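Local coordinates for protein galactose-1-phosphate uridylyltransferase (Pyrobaculum aerophilum str. IM2, PDB 6K5Z) that probably transfers uridylyl groups between UDP-glucose and galactose 1-phosphate, and binds zinc and a ferric ion, at residues Gly28-Cys33 with Leu136-Ser141; Lys130-Ser135 with Pro244-Met249. All coordinates share one frame; numbering follows the deposited sequence.

Contact 1 of 2, residues Gly28-Cys33 with Leu136-Ser141; sequences GACPFC and LTHPHS. With ZN (zinc ion), chain G; PO4 (phosphate ion), chain J.
Leu136 sets its CD1 methyl against the Phe32 ring, 3.6 Å from CE2, and near CG of Pro31, where the CxxC loop of a Cys2His2 zinc site meets the His-Pro-His sequence of the HIT clan. Its backbone N donates to O1 of a phosphate ion that probably came from the crystallisation liquor. Two residues on, His138 swings its ring out to the metal: with CG anti to the backbone N (chi1 -164°), ND1 binds zinc at 2.2 Å, joining SG of Cys30 at 2.3 Å and SG of Cys33; His86 completes the site. One face of this imidazole lies against CB of Phe32, a CH-pi contact, while SG of Cys33 stands at its edge. Its far nitrogen, NE2, is hydrogen-bonded to the carbonyl of Thr83, so both nitrogens have partners and the ring's rotation is fixed. On the cysteine side, the Phe32 amide donates to SG of Cys30, which would probably temper the thiolate's charge. His140, predicted to carry the uridylyl group during catalysis, follows after Pro139. Phe32 CE2 lies 3.7 Å above one face of its imidazole, toward the rim, the two rings inclined at 32°. ND1 of His140 donates to the His138 carbonyl O over 2.7 Å, and NE2 donates to phosphate O3, which lies in the ring plane.

Contact 2 of 2, residues Lys130-Ser135 with Pro244-Met249; sequences KEIGVS and PMPYIM
Ile132 reaches from a turn toward Pro246 and Ile248, and its branches divide the work. From CB the side chain forks: CG2 goes to the pyrrolidine ring of Pro246, 3.9 Å from its CB, and CG1 passes the same carbon at 4.1 Å. CG1 sits between the backbone N and the carbonyl carbon (chi1 61°), which leaves CG2 beside the backbone N, so that both branches face the proline CB from the same side. The tip, CD1, extends further along and ends 3.5 Å from CD1 of Ile248, methyl to methyl, with the carbonyl O of Tyr247 equally near. Here the loop between strands 121-128 and 140-146 folds over the start of strand 247-252, which pairs antiparallel with 121-128 in the large sheet joining the N- and C-terminal halves of this transferase. An alanine in place of Ile132 would probably open a gap beside Pro246 and leave the Ile248 methyl without its partner on this loop. Ile248 also packs on Gly284 of the second subunit, so its buried side chain lies close to the dimer interface. At the other end of the contact, Glu131 lays its extended chain near the same proline, OE1 coming 4.1 Å from CD of Pro246. That oxygen is hydrogen-bonded to the hydroxyl of Tyr273. Behind Glu131 the turn is closed by Gly133 N, which donates to Lys130 O over 2.9 Å.

In the fold
From the N terminus, the chain leaves strand 12-15 and enters the loop holding 28-33, the first half of contact 1. It then builds strands 46-49 and 76-81, helix 96-116 and strand 121-128 before 130-135 opens contact 2. Directly afterwards 136-141 returns to 28-33 and closes contact 1 over 102 intervening residues, leading into strand 140-146. Contact 2 closes only at 244-249, beyond helix 220-240, so the two closures cross rather than nest. Contact 1 ties the zinc loop to the start of strand 140-146 within the N-terminal half; contact 2 packs the loop after strand 121-128 on the start of its sheet neighbour 247-252, joining the halves. The contacts touch where His140 CE1 packs 4.1 Å from Val134 CG1.

Contact 1 of 2, residues Gly28-Cys33 with Leu136-Ser141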
# COMPACT_ATOMS: atom_id res chain seq x y z
N GLY B 28 -11.95 7.18 -25.90
CA GLY B 28 -11.84 8.43 -26.64
C GLY B 28 -10.39 8.80 -26.91
O GLY B 28 -9.44 8.15 -26.42
N ALA B 29 -10.24 9.85 -27.71
CA ALA B 29 -8.96 10.35 -28.18
C ALA B 29 -7.98 10.52 -27.01
O ALA B 29 -8.34 11.09 -25.96
CB ALA B 29 -9.15 11.69 -28.89
N CYS B 30 -6.76 10.03 -27.21
CA CYS B 30 -5.69 10.25 -26.25
C CYS B 30 -5.64 11.73 -25.83
O CYS B 30 -5.53 12.64 -26.66
CB CYS B 30 -4.34 9.76 -26.78
SG CYS B 30 -2.91 10.17 -25.70
N PRO B 31 -5.78 11.99 -24.53
CA PRO B 31 -5.77 13.38 -24.03
C PRO B 31 -4.38 14.04 -24.03
O PRO B 31 -4.29 15.25 -23.75
CB PRO B 31 -6.25 13.22 -22.61
CG PRO B 31 -5.77 11.86 -22.21
CD PRO B 31 -5.80 11.01 -23.43
N PHE B 32 -3.32 13.25 -24.31
CA PHE B 32 -1.94 13.72 -24.24
C PHE B 32 -1.24 13.89 -25.62
O PHE B 32 -0.13 14.43 -25.71
CB PHE B 32 -1.10 12.76 -23.35
CG PHE B 32 -1.73 12.47 -21.99
CD1 PHE B 32 -2.36 13.48 -21.25
CD2 PHE B 32 -1.64 11.18 -21.43
CE1 PHE B 32 -2.93 13.19 -20.01
CE2 PHE B 32 -2.20 10.90 -20.19
CZ PHE B 32 -2.87 11.90 -19.48
N CYS B 33 -1.87 13.42 -26.70
CA CYS B 33 -1.27 13.58 -28.02
C CYS B 33 -1.35 15.01 -28.46
O CYS B 33 -2.37 15.65 -28.23
CB CYS B 33 -1.96 12.71 -29.07
SG CYS B 33 -1.24 11.07 -29.21
N LEU B 136 -4.04 4.70 -19.66
CA LEU B 136 -3.51 5.68 -20.62
C LEU B 136 -2.04 5.40 -20.99
O LEU B 136 -1.10 5.69 -20.25
CB LEU B 136 -3.68 7.09 -20.08
CG LEU B 136 -5.15 7.54 -19.85
CD1 LEU B 136 -5.19 8.99 -19.36
CD2 LEU B 136 -6.07 7.42 -21.07
N THR B 137 -1.87 4.84 -22.17
CA THR B 137 -0.63 4.20 -22.60
C THR B 137 0.45 5.21 -23.01
O THR B 137 1.65 4.97 -22.87
CB THR B 137 -1.01 3.20 -23.72
OG1 THR B 137 -0.02 2.21 -23.84
CG2 THR B 137 -1.25 3.90 -25.08
N HIS B 138 0.03 6.36 -23.51
CA HIS B 138 0.97 7.44 -23.82
C HIS B 138 1.90 7.78 -22.61
O HIS B 138 1.42 8.13 -21.54
CB HIS B 138 0.19 8.70 -24.21
CG HIS B 138 1.02 9.73 -24.89
ND1 HIS B 138 0.84 10.07 -26.21
CD2 HIS B 138 2.06 10.46 -24.46
CE1 HIS B 138 1.73 10.97 -26.56
NE2 HIS B 138 2.47 11.24 -25.51
N PRO B 139 3.22 7.71 -22.79
CA PRO B 139 4.07 7.98 -21.65
C PRO B 139 3.79 9.30 -20.95
O PRO B 139 3.76 10.39 -21.57
CB PRO B 139 5.46 7.97 -22.25
CG PRO B 139 5.34 6.96 -23.33
CD PRO B 139 4.04 7.35 -23.96
N HIS B 140 3.57 9.18 -19.65
CA HIS B 140 3.33 10.34 -18.88
C HIS B 140 3.65 10.09 -17.44
O HIS B 140 3.72 8.95 -17.02
CB HIS B 140 1.88 10.76 -19.05
CG HIS B 140 0.93 9.78 -18.47
ND1 HIS B 140 0.83 8.49 -18.93
CD2 HIS B 140 0.09 9.88 -17.42
CE1 HIS B 140 -0.05 7.84 -18.18
NE2 HIS B 140 -0.50 8.66 -17.25
N SER B 141 3.84 11.19 -16.71
CA SER B 141 4.13 11.20 -15.30
C SER B 141 3.14 12.17 -14.65
O SER B 141 2.33 12.82 -15.36
CB SER B 141 5.58 11.68 -15.11
OG SER B 141 6.48 10.62 -15.28
ZN ZN G . -1.16 9.86 -27.16
P PO4 J . -3.44 6.38 -15.76
O1 PO4 J . -3.60 5.32 -16.84
O2 PO4 J . -4.80 7.04 -15.53
O3 PO4 J . -2.45 7.42 -16.21
O4 PO4 J . -2.85 5.78 -14.48

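Contact 2 of 2, residues Lys130-Ser135 with Pro244-Met249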
# COMPACT_ATOMS: atom_id res chain seq x y z
N LYS B 130 0.05 -1.55 -17.81
CA LYS B 130 -1.37 -1.92 -17.82
C LYS B 130 -1.73 -2.71 -16.57
O LYS B 130 -2.77 -2.50 -15.96
CB LYS B 130 -1.68 -2.79 -19.03
CG LYS B 130 -1.96 -2.07 -20.33
CD LYS B 130 -2.24 -3.08 -21.45
CE LYS B 130 -2.90 -2.45 -22.68
NZ LYS B 130 -1.95 -1.66 -23.51
N GLU B 131 -0.85 -3.62 -16.19
CA GLU B 131 -1.07 -4.54 -15.08
C GLU B 131 -1.19 -3.91 -13.73
O GLU B 131 -1.63 -4.58 -12.79
CB GLU B 131 0.03 -5.57 -15.03
CG GLU B 131 -0.00 -6.55 -16.17
CD GLU B 131 1.20 -7.44 -16.14
OE1 GLU B 131 2.19 -7.05 -16.78
OE2 GLU B 131 1.16 -8.49 -15.44
N ILE B 132 -0.77 -2.65 -13.60
CA ILE B 132 -1.03 -1.92 -12.36
C ILE B 132 -1.99 -0.76 -12.57
O ILE B 132 -1.98 0.20 -11.83
CB ILE B 132 0.27 -1.51 -11.65
CG1 ILE B 132 1.12 -0.59 -12.52
CG2 ILE B 132 1.05 -2.74 -11.22
CD1 ILE B 132 2.04 0.24 -11.69
N GLY B 133 -2.86 -0.89 -13.56
CA GLY B 133 -3.94 0.07 -13.81
C GLY B 133 -3.64 1.33 -14.60
O GLY B 133 -4.37 2.29 -14.51
N VAL B 134 -2.55 1.33 -15.37
CA VAL B 134 -2.26 2.43 -16.28
C VAL B 134 -2.99 2.13 -17.62
O VAL B 134 -2.49 1.41 -18.46
CB VAL B 134 -0.73 2.66 -16.46
CG1 VAL B 134 -0.44 3.89 -17.29
CG2 VAL B 134 -0.07 2.86 -15.11
N SER B 135 -4.19 2.65 -17.76
CA SER B 135 -4.98 2.51 -18.97
C SER B 135 -4.55 3.52 -20.05
O SER B 135 -4.68 3.22 -21.23
CB SER B 135 -6.46 2.71 -18.62
OG SER B 135 -6.66 4.01 -18.02
N PRO B 244 8.76 -6.51 -20.25
CA PRO B 244 8.74 -5.22 -19.54
C PRO B 244 7.90 -5.23 -18.24
O PRO B 244 6.74 -5.65 -18.23
CB PRO B 244 8.16 -4.24 -20.58
CG PRO B 244 8.46 -4.84 -21.91
CD PRO B 244 8.53 -6.35 -21.70
N MET B 245 8.51 -4.76 -17.16
CA MET B 245 7.96 -4.83 -15.83
C MET B 245 7.11 -3.60 -15.50
O MET B 245 7.55 -2.49 -15.73
CB MET B 245 9.11 -4.90 -14.83
CG MET B 245 8.69 -5.11 -13.39
SD MET B 245 10.06 -5.22 -12.24
CE MET B 245 11.03 -6.53 -13.01
N PRO B 246 5.91 -3.80 -14.93
CA PRO B 246 5.21 -2.64 -14.38
C PRO B 246 5.98 -2.02 -13.18
O PRO B 246 6.65 -2.75 -12.47
CB PRO B 246 3.86 -3.23 -13.95
CG PRO B 246 4.13 -4.64 -13.71
CD PRO B 246 5.17 -5.05 -14.70
N TYR B 247 5.92 -0.71 -13.02
CA TYR B 247 6.70 -0.13 -11.90
C TYR B 247 6.05 1.17 -11.41
O TYR B 247 5.22 1.75 -12.12
CB TYR B 247 8.15 0.10 -12.31
CG TYR B 247 8.34 1.25 -13.27
CD1 TYR B 247 8.31 2.56 -12.84
CD2 TYR B 247 8.53 1.01 -14.62
CE1 TYR B 247 8.47 3.61 -13.72
CE2 TYR B 247 8.69 2.06 -15.52
CZ TYR B 247 8.66 3.36 -15.06
OH TYR B 247 8.82 4.39 -15.94
N ILE B 248 6.43 1.56 -10.19
CA ILE B 248 5.95 2.82 -9.58
C ILE B 248 7.21 3.65 -9.28
O ILE B 248 8.17 3.07 -8.77
CB ILE B 248 5.16 2.53 -8.29
CG1 ILE B 248 3.77 1.99 -8.59
CG2 ILE B 248 5.11 3.77 -7.40
CD1 ILE B 248 2.96 2.85 -9.52
N MET B 249 7.21 4.92 -9.67
CA MET B 249 8.38 5.78 -9.37
C MET B 249 7.90 7.02 -8.61
O MET B 249 6.93 7.64 -9.06
CB MET B 249 9.11 6.22 -10.65
CG MET B 249 10.11 7.34 -10.42
SD MET B 249 11.40 7.46 -11.68
CE MET B 249 10.66 8.66 -12.78